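Local coordinates for protein toxin 2A (Paenibacillus larvae, PDB 5URP) that probably transfers ADP-ribose from NAD+ to a target protein of its host, acting as a bacterial virulence factor, at residues M23-I28 / S100-R105; E137-M142 / I201-I206; A176-P181 / L189-P194. One frame throughout, in Å; residues are numbered along the deposited sequence.

From the N terminus, contact 1 sets residues 23-28 beside the start of edge strand 101-107 of the five-stranded sheet, closing an excursion that holds four helices (30-45, 50-61, 64-72 and 79-92) and no strand. It closes before contact 2 opens, so the two are in series; in contact 2 the end of helix 128-138 meets strand 197-207 of the same sheet. Contact 3, the hairpin of strands 177-178 and 190-193, is nested inside that second loop. Contacts 1 and 2 lie about 10 Å apart at their nearest atoms, whereas contact 3 belongs to the small three-stranded sheet. One place where the sheets meet is V103 CG1 of contact 1, 3.9 Å from M191 CG of contact 3.

Contact 1 of 3, residues M23-I28 / S100-R105; sequences MIDFRI and SVTVYR
D25 and Y104 join the two segments, Y104 OH donating to D25 OD1 at 2.6 Å. The carboxylate is met on its syn side, and D25 OD1 lies at the edge of the tyrosine ring, near its plane. With CG anti to the backbone nitrogen (chi1 177°), the D25 carboxylate reaches that hydroxyl. D25 OD1 also accepts R27 N at 3.0 Å from above the carboxylate plane, forming an Asx turn, so two donors fix its position. The bend of M23 at chi2 sets SD 3.4 Å from T102 OG1, and the bend at chi3 turns CE against S100 CB; the M23 and T102 side chains cross at about a right angle. I24 makes a single backbone bridge to V101: I24 N donates to S100 O at 3.1 Å and I24 O accepts T102 N at 2.8 Å, while I24 CB rests against V101 CG2. Beyond the bridge, a water links F26 N to T102 O. The F26 ring, with I24 CG2 over one face near the rim, meets W36 of helix 30-45, while strand 101-107 pairs on its other flank with strand 164-170, so the N-terminal segment runs between that helix and the main sheet's edge.

Contact 2 of 3, residues E137-M142 / I201-I206; sequences EFEGTM and IDNIKI
Two backbone bonds join the turn after helix 128-138 to I201: G140 N donates to I201 O at 2.8 Å, and I201 N donates to T141 O at 3.0 Å, almost straight (173° at the hydrogen). The turn is a type II beta turn from F138 to T141, with G140 at the third position, where a positive phi suits glycine. T141 OG1 reinforces it by donating to F138 O at 2.8 Å. Across the contact, the E139 side chain runs extended beyond CG, from a chi1 of -133° that falls between the staggered positions, and passes over the D202 carbonyl toward the next residues of the strand. There I204 N donates to E139 OE2 at 2.9 Å, on the anti lone pair. E139 OE2 also pairs with K135 in the helix just before the turn. Beside these polar bonds, the CD1 methyl groups of I201 and I204 both reach F138 CB, at 4.2 Å and 3.9 Å respectively. D202 and N203 form a classic beta bulge opposite E218, and D202 has its own salt bridge to R220. One carboxylate oxygen therefore serves both a strand amide and a helix lysine. K135, which also bonds to I204 O, probably favours the charged form of E139. These bonds tie helix, turn and bulged strand together through a small polar network.

Contact 3 of 3, residues A176-P181 / L189-P194; sequences AGYVDP and LEMLLP
With CG anti to the backbone nitrogen (chi1 -178°), Y178 extends its ring alongside L189, while M191, bent at chi2, sets its sulfur at the edge of that ring, and a second bend at chi3 turns CE onto A176 CB, which L193 CD2 also touches. The result is a Met-aromatic contact: M191 SD lies 4.9 Å from the centroid of Y178 and 81° off its normal. Y178 OH meets L189 CD2 at 3.4 Å. Y178 and M191 are a non-hydrogen-bonded pair of the antiparallel hairpin. G177 and L192 form the hydrogen-bonded pair, with L192 N to G177 O at 2.8 Å and G177 N to L192 O at 3.0 Å. V179 N then donates to E190 O. D180 OD1 accepts L189 N at 3.0 Å from above the carboxylate plane; it also binds G187 N and a water that bridges to E190 N. V179 CG2 rests against E190 CB and CG (3.7 Å each), the side chains crossing at a slant; the E190 carboxylate bonds to S150 and to a glycerol probably from the crystallisation liquor, which may mark the pocket. R105, the run S150, T151 and S152, and E190 match the Arg / Ser-Thr-Ser / Glu signature of these transferases, so E190 is probably the catalytic glutamate. Strand 190-193 lies between 177-178 and 149-152; helix 30-45 packs on Y178, helix 50-61 on V179 and L192, and strand 164-170 on A176 and L193.

Contact 1 of 3, residues M23-I28 / S100-R105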
ATOM      1  N   MET A  23      -4.568  10.469 -15.364  1.00 49.73           N
ATOM      2  CA  MET A  23      -4.651   9.556 -14.219  1.00 45.68           C
ATOM      3  C   MET A  23      -5.299   8.241 -14.643  1.00 44.75           C
ATOM      4  O   MET A  23      -6.381   8.222 -15.228  1.00 50.18           O
ATOM      5  CB  MET A  23      -5.450  10.181 -13.070  1.00 49.96           C
ATOM      6  CG  MET A  23      -5.736   9.245 -11.874  1.00 47.57           C
ATOM      7  SD  MET A  23      -4.251   8.741 -10.988  1.00 45.00           S
ATOM      8  CE  MET A  23      -3.701  10.319 -10.338  1.00 45.31           C
ATOM      9  N   ILE A  24      -4.598   7.165 -14.363  1.00 36.89           N
ATOM     10  CA  ILE A  24      -5.058   5.803 -14.620  1.00 37.49           C
ATOM     11  C   ILE A  24      -5.689   5.255 -13.354  1.00 32.90           C
ATOM     12  O   ILE A  24      -5.078   5.289 -12.278  1.00 33.50           O
ATOM     13  CB  ILE A  24      -3.898   4.896 -15.055  1.00 44.49           C
ATOM     14  CG1 ILE A  24      -3.214   5.422 -16.326  1.00 50.11           C
ATOM     15  CG2 ILE A  24      -4.399   3.471 -15.264  1.00 45.69           C
ATOM     16  CD1 ILE A  24      -1.918   4.701 -16.595  1.00 54.49           C
ATOM     17  N   ASP A  25      -6.876   4.671 -13.487  1.00 33.37           N
ATOM     18  CA  ASP A  25      -7.525   3.995 -12.367  1.00 30.21           C
ATOM     19  C   ASP A  25      -8.244   2.785 -12.947  1.00 29.96           C
ATOM     20  O   ASP A  25      -9.205   2.948 -13.699  1.00 32.19           O
ATOM     21  CB  ASP A  25      -8.480   4.950 -11.654  1.00 33.33           C
ATOM     22  CG  ASP A  25      -9.250   4.306 -10.523  1.00 32.95           C
ATOM     23  OD1 ASP A  25      -9.007   3.126 -10.175  1.00 31.67           O
ATOM     24  OD2 ASP A  25     -10.107   5.011  -9.971  1.00 34.57           O
ATOM     25  N   PHE A  26      -7.723   1.596 -12.659  1.00 29.51           N
ATOM     26  CA  PHE A  26      -8.250   0.352 -13.202  1.00 31.89           C
ATOM     27  C   PHE A  26      -9.480  -0.147 -12.464  1.00 30.70           C
ATOM     28  O   PHE A  26     -10.157  -1.039 -12.979  1.00 29.54           O
ATOM     29  CB  PHE A  26      -7.156  -0.713 -13.178  1.00 28.62           C
ATOM     30  CG  PHE A  26      -6.017  -0.413 -14.119  1.00 29.92           C
ATOM     31  CD1 PHE A  26      -6.210  -0.443 -15.480  1.00 32.72           C
ATOM     32  CD2 PHE A  26      -4.768  -0.083 -13.631  1.00 30.16           C
ATOM     33  CE1 PHE A  26      -5.162  -0.145 -16.347  1.00 33.50           C
ATOM     34  CE2 PHE A  26      -3.726   0.215 -14.500  1.00 32.46           C
ATOM     35  CZ  PHE A  26      -3.926   0.177 -15.827  1.00 32.09           C
ATOM     36  N   ARG A  27      -9.798   0.423 -11.306  1.00 26.45           N
ATOM     37  CA  ARG A  27     -10.996   0.081 -10.531  1.00 26.37           C
ATOM     38  C   ARG A  27     -10.936  -1.415 -10.244  1.00 25.35           C
ATOM     39  O   ARG A  27     -10.086  -1.817  -9.436  1.00 23.83           O
ATOM     40  CB  ARG A  27     -12.254   0.583 -11.244  1.00 28.70           C
ATOM     41  CG  ARG A  27     -12.334   2.124 -11.303  1.00 36.33           C
ATOM     42  CD  ARG A  27     -13.683   2.631 -11.809  1.00 45.66           C
ATOM     43  NE  ARG A  27     -14.807   2.146 -11.008  1.00 67.74           N
ATOM     44  CZ  ARG A  27     -15.312   2.765  -9.942  1.00 96.53           C
ATOM     45  NH1 ARG A  27     -14.799   3.914  -9.518  1.00121.03           N
ATOM     46  NH2 ARG A  27     -16.339   2.227  -9.293  1.00 95.86           N
ATOM     47  N   ILE A  28     -11.815  -2.248 -10.804  1.00 27.11           N
ATOM     48  CA  ILE A  28     -11.748  -3.696 -10.553  1.00 26.31           C
ATOM     49  C   ILE A  28     -11.327  -4.478 -11.796  1.00 29.06           C
ATOM     50  O   ILE A  28     -11.448  -5.706 -11.819  1.00 29.01           O
ATOM     51  CB  ILE A  28     -13.090  -4.228 -10.010  1.00 27.00           C
ATOM     52  CG1 ILE A  28     -14.217  -3.967 -11.000  1.00 29.08           C
ATOM     53  CG2 ILE A  28     -13.401  -3.589  -8.661  1.00 26.01           C
ATOM     54  CD1 ILE A  28     -15.534  -4.729 -10.628  1.00 30.16           C
ATOM     55  N   SER A 100       0.636   8.753 -13.959  1.00 29.25           N
ATOM     56  CA  SER A 100       0.079   8.730 -12.614  1.00 26.97           C
ATOM     57  C   SER A 100      -0.960   7.620 -12.531  1.00 25.80           C
ATOM     58  O   SER A 100      -1.657   7.334 -13.506  1.00 26.98           O
ATOM     59  CB  SER A 100      -0.575  10.045 -12.242  1.00 27.34           C
ATOM     60  OG  SER A 100       0.333  11.130 -12.498  1.00 29.06           O
ATOM     61  N   VAL A 101      -1.077   7.016 -11.350  1.00 25.15           N
ATOM     62  CA  VAL A 101      -1.952   5.851 -11.217  1.00 25.11           C
ATOM     63  C   VAL A 101      -2.557   5.815  -9.831  1.00 22.77           C
ATOM     64  O   VAL A 101      -1.929   6.205  -8.844  1.00 25.06           O
ATOM     65  CB  VAL A 101      -1.179   4.548 -11.520  1.00 28.61           C
ATOM     66  CG1 VAL A 101      -0.261   4.211 -10.444  1.00 29.21           C
ATOM     67  CG2 VAL A 101      -2.140   3.400 -11.797  1.00 30.04           C
ATOM     68  N   THR A 102      -3.779   5.281  -9.775  1.00 25.53           N
ATOM     69  CA  THR A 102      -4.490   5.054  -8.533  1.00 22.67           C
ATOM     70  C   THR A 102      -4.262   3.611  -8.098  1.00 22.17           C
ATOM     71  O   THR A 102      -4.337   2.693  -8.919  1.00 24.50           O
ATOM     72  CB  THR A 102      -5.983   5.310  -8.727  1.00 24.86           C
ATOM     73  OG1 THR A 102      -6.181   6.656  -9.148  1.00 29.58           O
ATOM     74  CG2 THR A 102      -6.743   5.093  -7.429  1.00 24.39           C
ATOM     75  N   VAL A 103      -3.948   3.432  -6.826  1.00 21.15           N
ATOM     76  CA  VAL A 103      -3.818   2.105  -6.250  1.00 20.28           C
ATOM     77  C   VAL A 103      -4.700   2.021  -5.004  1.00 21.37           C
ATOM     78  O   VAL A 103      -5.206   3.012  -4.500  1.00 21.73           O
ATOM     79  CB  VAL A 103      -2.370   1.735  -5.915  1.00 20.54           C
ATOM     80  CG1 VAL A 103      -1.514   1.691  -7.187  1.00 22.05           C
ATOM     81  CG2 VAL A 103      -1.769   2.697  -4.854  1.00 21.19           C
ATOM     82  N   TYR A 104      -4.896   0.792  -4.540  1.00 21.01           N
ATOM     83  CA  TYR A 104      -5.843   0.490  -3.467  1.00 22.03           C
ATOM     84  C   TYR A 104      -5.171  -0.325  -2.376  1.00 21.66           C
ATOM     85  O   TYR A 104      -4.305  -1.164  -2.649  1.00 21.94           O
ATOM     86  CB  TYR A 104      -7.043  -0.294  -4.037  1.00 21.23           C
ATOM     87  CG  TYR A 104      -7.818   0.488  -5.052  1.00 22.17           C
ATOM     88  CD1 TYR A 104      -8.860   1.319  -4.657  1.00 21.86           C
ATOM     89  CD2 TYR A 104      -7.507   0.414  -6.394  1.00 20.62           C
ATOM     90  CE1 TYR A 104      -9.555   2.058  -5.559  1.00 23.47           C
ATOM     91  CE2 TYR A 104      -8.221   1.153  -7.345  1.00 23.17           C
ATOM     92  CZ  TYR A 104      -9.239   1.985  -6.909  1.00 24.40           C
ATOM     93  OH  TYR A 104      -9.971   2.695  -7.818  1.00 25.81           O
ATOM     94  N   ARG A 105      -5.568  -0.084  -1.123  1.00 21.71           N
ATOM     95  CA  ARG A 105      -5.028  -0.862  -0.018  1.00 20.47           C
ATOM     96  C   ARG A 105      -6.107  -1.033   1.035  1.00 22.73           C
ATOM     97  O   ARG A 105      -6.631  -0.046   1.534  1.00 22.82           O
ATOM     98  CB  ARG A 105      -3.817  -0.154   0.605  1.00 22.08           C
ATOM     99  CG  ARG A 105      -3.286  -0.854   1.812  1.00 24.73           C
ATOM    100  CD  ARG A 105      -1.984  -0.197   2.257  1.00 31.08           C
ATOM    101  NE  ARG A 105      -1.560  -0.642   3.583  1.00 38.56           N
ATOM    102  CZ  ARG A 105      -0.986  -1.810   3.848  1.00 45.24           C
ATOM    103  NH1 ARG A 105      -0.752  -2.695   2.883  1.00 39.36           N
ATOM    104  NH2 ARG A 105      -0.654  -2.109   5.094  1.00 60.39           N
TER
HETATM  105  O   HOH W   1      -5.675   1.355 -10.820  1.00 28.22           O

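Contact 2 of 3, residues E137-M142 / I201-I206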
ATOM      1  N   GLU A 137      -9.819  14.759  12.713  1.00 37.91           N
ATOM      2  CA  GLU A 137      -8.437  14.702  13.188  1.00 38.19           C
ATOM      3  C   GLU A 137      -7.427  14.477  12.063  1.00 36.04           C
ATOM      4  O   GLU A 137      -6.296  14.961  12.165  1.00 37.06           O
ATOM      5  CB  GLU A 137      -8.306  13.600  14.247  1.00 59.55           C
ATOM      6  CG  GLU A 137      -6.892  13.336  14.752  1.00 59.06           C
ATOM      7  CD  GLU A 137      -6.846  12.538  16.074  1.00 57.69           C
ATOM      8  OE1 GLU A 137      -7.907  12.342  16.711  1.00 58.63           O
ATOM      9  OE2 GLU A 137      -5.735  12.114  16.483  1.00 52.10           O
ATOM     10  N   PHE A 138      -7.794  13.760  10.991  1.00 33.09           N
ATOM     11  CA  PHE A 138      -6.823  13.293  10.006  1.00 30.90           C
ATOM     12  C   PHE A 138      -7.037  13.815   8.596  1.00 29.52           C
ATOM     13  O   PHE A 138      -6.101  13.760   7.795  1.00 28.38           O
ATOM     14  CB  PHE A 138      -6.803  11.753   9.963  1.00 29.34           C
ATOM     15  CG  PHE A 138      -6.242  11.147  11.213  1.00 32.35           C
ATOM     16  CD1 PHE A 138      -4.871  11.036  11.390  1.00 35.71           C
ATOM     17  CD2 PHE A 138      -7.089  10.719  12.230  1.00 32.92           C
ATOM     18  CE1 PHE A 138      -4.358  10.505  12.550  1.00 35.96           C
ATOM     19  CE2 PHE A 138      -6.584  10.193  13.399  1.00 34.28           C
ATOM     20  CZ  PHE A 138      -5.216  10.079  13.562  1.00 36.41           C
ATOM     21  N   GLU A 139      -8.225  14.287   8.249  1.00 29.94           N
ATOM     22  CA  GLU A 139      -8.391  14.906   6.945  1.00 29.32           C
ATOM     23  C   GLU A 139      -7.521  16.152   6.879  1.00 29.83           C
ATOM     24  O   GLU A 139      -7.460  16.940   7.825  1.00 32.18           O
ATOM     25  CB  GLU A 139      -9.854  15.269   6.715  1.00 32.87           C
ATOM     26  CG  GLU A 139     -10.399  14.872   5.375  1.00 38.74           C
ATOM     27  CD  GLU A 139     -11.869  15.244   5.194  1.00 42.61           C
ATOM     28  OE1 GLU A 139     -12.243  16.431   5.364  1.00 43.54           O
ATOM     29  OE2 GLU A 139     -12.649  14.349   4.849  1.00 33.42           O
ATOM     30  N   GLY A 140      -6.825  16.309   5.764  1.00 32.45           N
ATOM     31  CA  GLY A 140      -5.934  17.441   5.609  1.00 32.98           C
ATOM     32  C   GLY A 140      -4.648  17.300   6.384  1.00 32.96           C
ATOM     33  O   GLY A 140      -4.022  18.307   6.733  1.00 33.31           O
ATOM     34  N   THR A 141      -4.220  16.077   6.658  1.00 29.34           N
ATOM     35  CA  THR A 141      -2.948  15.838   7.312  1.00 29.11           C
ATOM     36  C   THR A 141      -2.156  14.834   6.503  1.00 28.16           C
ATOM     37  O   THR A 141      -2.693  14.080   5.678  1.00 28.60           O
ATOM     38  CB  THR A 141      -3.116  15.332   8.737  1.00 29.25           C
ATOM     39  OG1 THR A 141      -3.510  13.945   8.715  1.00 29.57           O
ATOM     40  CG2 THR A 141      -4.156  16.157   9.464  1.00 32.27           C
ATOM     41  N   MET A 142      -0.846  14.855   6.722  1.00 34.26           N
ATOM     42  CA  MET A 142       0.049  13.887   6.109  1.00 32.56           C
ATOM     43  C   MET A 142       0.238  12.700   7.041  1.00 32.13           C
ATOM     44  O   MET A 142       0.438  12.889   8.242  1.00 37.92           O
ATOM     45  CB  MET A 142       1.393  14.551   5.805  1.00 33.86           C
ATOM     46  CG  MET A 142       2.213  13.831   4.775  1.00 40.53           C
ATOM     47  SD  MET A 142       3.817  14.702   4.757  1.00 54.54           S
ATOM     48  CE  MET A 142       3.438  15.926   3.553  1.00 31.46           C
ATOM     49  N   ILE A 201      -3.936  13.101   3.157  1.00 25.36           N
ATOM     50  CA  ILE A 201      -5.343  12.694   3.169  1.00 25.26           C
ATOM     51  C   ILE A 201      -6.226  13.847   2.695  1.00 26.16           C
ATOM     52  O   ILE A 201      -6.377  14.867   3.378  1.00 28.10           O
ATOM     53  CB  ILE A 201      -5.760  12.200   4.555  1.00 27.43           C
ATOM     54  CG1 ILE A 201      -4.925  10.955   4.904  1.00 29.48           C
ATOM     55  CG2 ILE A 201      -7.253  11.800   4.545  1.00 26.92           C
ATOM     56  CD1 ILE A 201      -5.160  10.440   6.302  1.00 31.57           C
ATOM     57  N   ASP A 202      -6.820  13.668   1.517  1.00 28.38           N
ATOM     58  CA  ASP A 202      -7.771  14.620   0.952  1.00 32.23           C
ATOM     59  C   ASP A 202      -9.180  14.436   1.515  1.00 31.30           C
ATOM     60  O   ASP A 202      -9.889  15.423   1.732  1.00 31.99           O
ATOM     61  CB  ASP A 202      -7.792  14.472  -0.570  1.00 34.77           C
ATOM     62  CG  ASP A 202      -6.478  14.870  -1.208  1.00 40.33           C
ATOM     63  OD1 ASP A 202      -6.116  16.054  -1.065  1.00 37.56           O
ATOM     64  OD2 ASP A 202      -5.809  14.009  -1.829  1.00 37.59           O
ATOM     65  N   ASN A 203      -9.611  13.196   1.762  1.00 27.54           N
ATOM     66  CA  ASN A 203     -10.988  12.979   2.180  1.00 28.90           C
ATOM     67  C   ASN A 203     -11.103  11.673   2.954  1.00 26.93           C
ATOM     68  O   ASN A 203     -10.420  10.698   2.639  1.00 26.28           O
ATOM     69  CB  ASN A 203     -11.911  12.956   0.957  1.00 30.77           C
ATOM     70  CG  ASN A 203     -13.361  13.139   1.323  1.00 34.51           C
ATOM     71  OD1 ASN A 203     -13.779  14.223   1.703  1.00 41.32           O
ATOM     72  ND2 ASN A 203     -14.128  12.084   1.212  1.00 32.98           N
ATOM     73  N   ILE A 204     -11.958  11.681   3.978  1.00 27.65           N
ATOM     74  CA  ILE A 204     -12.338  10.478   4.726  1.00 27.28           C
ATOM     75  C   ILE A 204     -13.860  10.445   4.804  1.00 27.12           C
ATOM     76  O   ILE A 204     -14.481  11.436   5.199  1.00 27.89           O
ATOM     77  CB  ILE A 204     -11.732  10.464   6.148  1.00 26.93           C
ATOM     78  CG1 ILE A 204     -10.201  10.375   6.095  1.00 25.84           C
ATOM     79  CG2 ILE A 204     -12.298   9.300   6.966  1.00 28.62           C
ATOM     80  CD1 ILE A 204      -9.518  10.531   7.440  1.00 26.91           C
ATOM     81  N   LYS A 205     -14.462   9.300   4.467  1.00 29.30           N
ATOM     82  CA  LYS A 205     -15.910   9.166   4.584  1.00 28.07           C
ATOM     83  C   LYS A 205     -16.268   7.710   4.824  1.00 29.86           C
ATOM     84  O   LYS A 205     -15.467   6.813   4.575  1.00 27.72           O
ATOM     85  CB  LYS A 205     -16.627   9.669   3.336  1.00 30.39           C
ATOM     86  CG  LYS A 205     -16.349   8.830   2.108  1.00 30.55           C
ATOM     87  CD  LYS A 205     -17.028   9.369   0.841  1.00 36.57           C
ATOM     88  CE  LYS A 205     -16.481   8.633  -0.396  1.00 44.75           C
ATOM     89  NZ  LYS A 205     -17.036   9.122  -1.689  1.00 55.89           N
ATOM     90  N   ILE A 206     -17.489   7.497   5.308  1.00 27.62           N
ATOM     91  CA  ILE A 206     -18.030   6.149   5.448  1.00 27.08           C
ATOM     92  C   ILE A 206     -18.608   5.726   4.111  1.00 28.56           C
ATOM     93  O   ILE A 206     -19.369   6.480   3.495  1.00 29.33           O
ATOM     94  CB  ILE A 206     -19.112   6.083   6.534  1.00 30.67           C
ATOM     95  CG1 ILE A 206     -18.551   6.401   7.927  1.00 30.91           C
ATOM     96  CG2 ILE A 206     -19.775   4.672   6.511  1.00 28.04           C
ATOM     97  CD1 ILE A 206     -19.650   6.578   9.021  1.00 33.13           C
TER

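Contact 3 of 3, residues A176-P181 / L189-P194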
ATOM      1  N   ALA A 176       7.477   3.317  -7.626  1.00 22.50           N
ATOM      2  CA  ALA A 176       6.537   2.257  -7.272  1.00 21.24           C
ATOM      3  C   ALA A 176       6.792   1.126  -8.242  1.00 22.77           C
ATOM      4  O   ALA A 176       6.977   1.373  -9.435  1.00 25.28           O
ATOM      5  CB  ALA A 176       5.096   2.753  -7.358  1.00 25.03           C
ATOM      6  N   GLY A 177       6.820  -0.107  -7.731  1.00 20.82           N
ATOM      7  CA  GLY A 177       7.215  -1.241  -8.532  1.00 21.05           C
ATOM      8  C   GLY A 177       6.098  -2.241  -8.633  1.00 23.52           C
ATOM      9  O   GLY A 177       5.516  -2.607  -7.607  1.00 22.57           O
ATOM     10  N   TYR A 178       5.827  -2.712  -9.841  1.00 21.76           N
ATOM     11  CA  TYR A 178       4.797  -3.725 -10.056  1.00 23.56           C
ATOM     12  C   TYR A 178       5.458  -5.074  -9.824  1.00 23.07           C
ATOM     13  O   TYR A 178       6.253  -5.519 -10.651  1.00 22.79           O
ATOM     14  CB  TYR A 178       4.235  -3.630 -11.464  1.00 22.35           C
ATOM     15  CG  TYR A 178       3.140  -4.624 -11.722  1.00 23.09           C
ATOM     16  CD1 TYR A 178       1.915  -4.500 -11.080  1.00 22.33           C
ATOM     17  CD2 TYR A 178       3.324  -5.679 -12.596  1.00 22.35           C
ATOM     18  CE1 TYR A 178       0.873  -5.417 -11.316  1.00 22.92           C
ATOM     19  CE2 TYR A 178       2.287  -6.616 -12.836  1.00 22.43           C
ATOM     20  CZ  TYR A 178       1.074  -6.459 -12.192  1.00 21.97           C
ATOM     21  OH  TYR A 178       0.068  -7.367 -12.450  1.00 24.67           O
ATOM     22  N   VAL A 179       5.130  -5.733  -8.704  1.00 19.69           N
ATOM     23  CA  VAL A 179       5.856  -6.929  -8.305  1.00 20.05           C
ATOM     24  C   VAL A 179       5.093  -8.228  -8.577  1.00 19.97           C
ATOM     25  O   VAL A 179       5.646  -9.292  -8.307  1.00 21.89           O
ATOM     26  CB  VAL A 179       6.277  -6.867  -6.817  1.00 19.83           C
ATOM     27  CG1 VAL A 179       7.210  -5.658  -6.541  1.00 20.08           C
ATOM     28  CG2 VAL A 179       5.073  -6.838  -5.889  1.00 20.20           C
ATOM     29  N   ASP A 180       3.886  -8.173  -9.134  1.00 22.87           N
ATOM     30  CA  ASP A 180       3.098  -9.396  -9.320  1.00 21.85           C
ATOM     31  C   ASP A 180       3.835 -10.498 -10.071  1.00 23.55           C
ATOM     32  O   ASP A 180       3.639 -11.678  -9.736  1.00 23.85           O
ATOM     33  CB  ASP A 180       1.794  -9.045 -10.054  1.00 22.51           C
ATOM     34  CG  ASP A 180       0.785 -10.185 -10.014  1.00 21.33           C
ATOM     35  OD1 ASP A 180       0.110 -10.312  -8.975  1.00 21.83           O
ATOM     36  OD2 ASP A 180       0.685 -10.921 -11.025  1.00 23.92           O
ATOM     37  N   PRO A 181       4.654 -10.212 -11.089  1.00 23.42           N
ATOM     38  CA  PRO A 181       5.295 -11.312 -11.818  1.00 26.69           C
ATOM     39  C   PRO A 181       6.302 -12.102 -11.000  1.00 27.72           C
ATOM     40  O   PRO A 181       6.637 -13.227 -11.405  1.00 27.69           O
ATOM     41  CB  PRO A 181       5.954 -10.604 -13.008  1.00 27.58           C
ATOM     42  CG  PRO A 181       5.141  -9.347 -13.195  1.00 26.88           C
ATOM     43  CD  PRO A 181       4.817  -8.918 -11.788  1.00 26.78           C
ATOM     44  N   LEU A 189      -1.771  -8.309  -7.879  1.00 21.06           N
ATOM     45  CA  LEU A 189      -1.493  -7.129  -8.716  1.00 21.61           C
ATOM     46  C   LEU A 189      -0.846  -6.012  -7.888  1.00 20.49           C
ATOM     47  O   LEU A 189      -1.243  -4.848  -7.949  1.00 20.55           O
ATOM     48  CB  LEU A 189      -2.738  -6.605  -9.431  1.00 22.55           C
ATOM     49  CG  LEU A 189      -3.555  -7.589 -10.271  1.00 26.37           C
ATOM     50  CD1 LEU A 189      -4.393  -6.832 -11.286  1.00 25.86           C
ATOM     51  CD2 LEU A 189      -2.726  -8.673 -10.917  1.00 30.94           C
ATOM     52  N   GLU A 190       0.156  -6.389  -7.115  1.00 21.09           N
ATOM     53  CA  GLU A 190       0.736  -5.502  -6.111  1.00 20.82           C
ATOM     54  C   GLU A 190       1.669  -4.456  -6.727  1.00 20.16           C
ATOM     55  O   GLU A 190       2.550  -4.783  -7.531  1.00 22.18           O
ATOM     56  CB  GLU A 190       1.504  -6.303  -5.066  1.00 19.82           C
ATOM     57  CG  GLU A 190       2.153  -5.426  -4.012  1.00 21.60           C
ATOM     58  CD  GLU A 190       2.813  -6.168  -2.864  1.00 25.21           C
ATOM     59  OE1 GLU A 190       2.557  -7.378  -2.650  1.00 24.14           O
ATOM     60  OE2 GLU A 190       3.605  -5.512  -2.157  1.00 24.66           O
ATOM     61  N   MET A 191       1.462  -3.214  -6.315  1.00 19.80           N
ATOM     62  CA  MET A 191       2.397  -2.112  -6.534  1.00 20.89           C
ATOM     63  C   MET A 191       3.053  -1.844  -5.185  1.00 20.43           C
ATOM     64  O   MET A 191       2.367  -1.518  -4.205  1.00 20.06           O
ATOM     65  CB  MET A 191       1.692  -0.856  -7.053  1.00 22.09           C
ATOM     66  CG  MET A 191       1.060  -0.978  -8.394  1.00 23.52           C
ATOM     67  SD  MET A 191       2.246  -1.143  -9.740  1.00 28.19           S
ATOM     68  CE  MET A 191       3.137   0.379  -9.592  1.00 27.50           C
ATOM     69  N   LEU A 192       4.374  -1.966  -5.128  1.00 20.80           N
ATOM     70  CA  LEU A 192       5.104  -1.831  -3.881  1.00 19.58           C
ATOM     71  C   LEU A 192       5.748  -0.457  -3.850  1.00 20.92           C
ATOM     72  O   LEU A 192       6.489  -0.111  -4.772  1.00 22.26           O
ATOM     73  CB  LEU A 192       6.155  -2.923  -3.772  1.00 21.63           C
ATOM     74  CG  LEU A 192       7.007  -2.960  -2.510  1.00 21.96           C
ATOM     75  CD1 LEU A 192       6.164  -3.033  -1.262  1.00 22.42           C
ATOM     76  CD2 LEU A 192       7.992  -4.123  -2.556  1.00 23.17           C
ATOM     77  N   LEU A 193       5.455   0.307  -2.817  1.00 20.69           N
ATOM     78  CA  LEU A 193       6.021   1.650  -2.689  1.00 20.43           C
ATOM     79  C   LEU A 193       7.111   1.636  -1.623  1.00 20.77           C
ATOM     80  O   LEU A 193       7.095   0.822  -0.691  1.00 20.98           O
ATOM     81  CB  LEU A 193       4.947   2.676  -2.311  1.00 20.76           C
ATOM     82  CG  LEU A 193       3.986   3.251  -3.357  1.00 26.89           C
ATOM     83  CD1 LEU A 193       2.718   3.711  -2.642  1.00 30.84           C
ATOM     84  CD2 LEU A 193       4.496   4.427  -4.108  1.00 32.79           C
ATOM     85  N   PRO A 194       8.072   2.553  -1.725  1.00 20.82           N
ATOM     86  CA  PRO A 194       9.174   2.605  -0.769  1.00 21.18           C
ATOM     87  C   PRO A 194       8.705   2.771   0.657  1.00 21.05           C
ATOM     88  O   PRO A 194       7.618   3.293   0.919  1.00 21.85           O
ATOM     89  CB  PRO A 194       9.959   3.858  -1.213  1.00 23.14           C
ATOM     90  CG  PRO A 194       9.600   4.059  -2.638  1.00 24.22           C
ATOM     91  CD  PRO A 194       8.219   3.524  -2.824  1.00 22.40           C
TER
HETATM   92  O   HOH W   2       1.225  -9.062  -6.768  1.00 20.59           O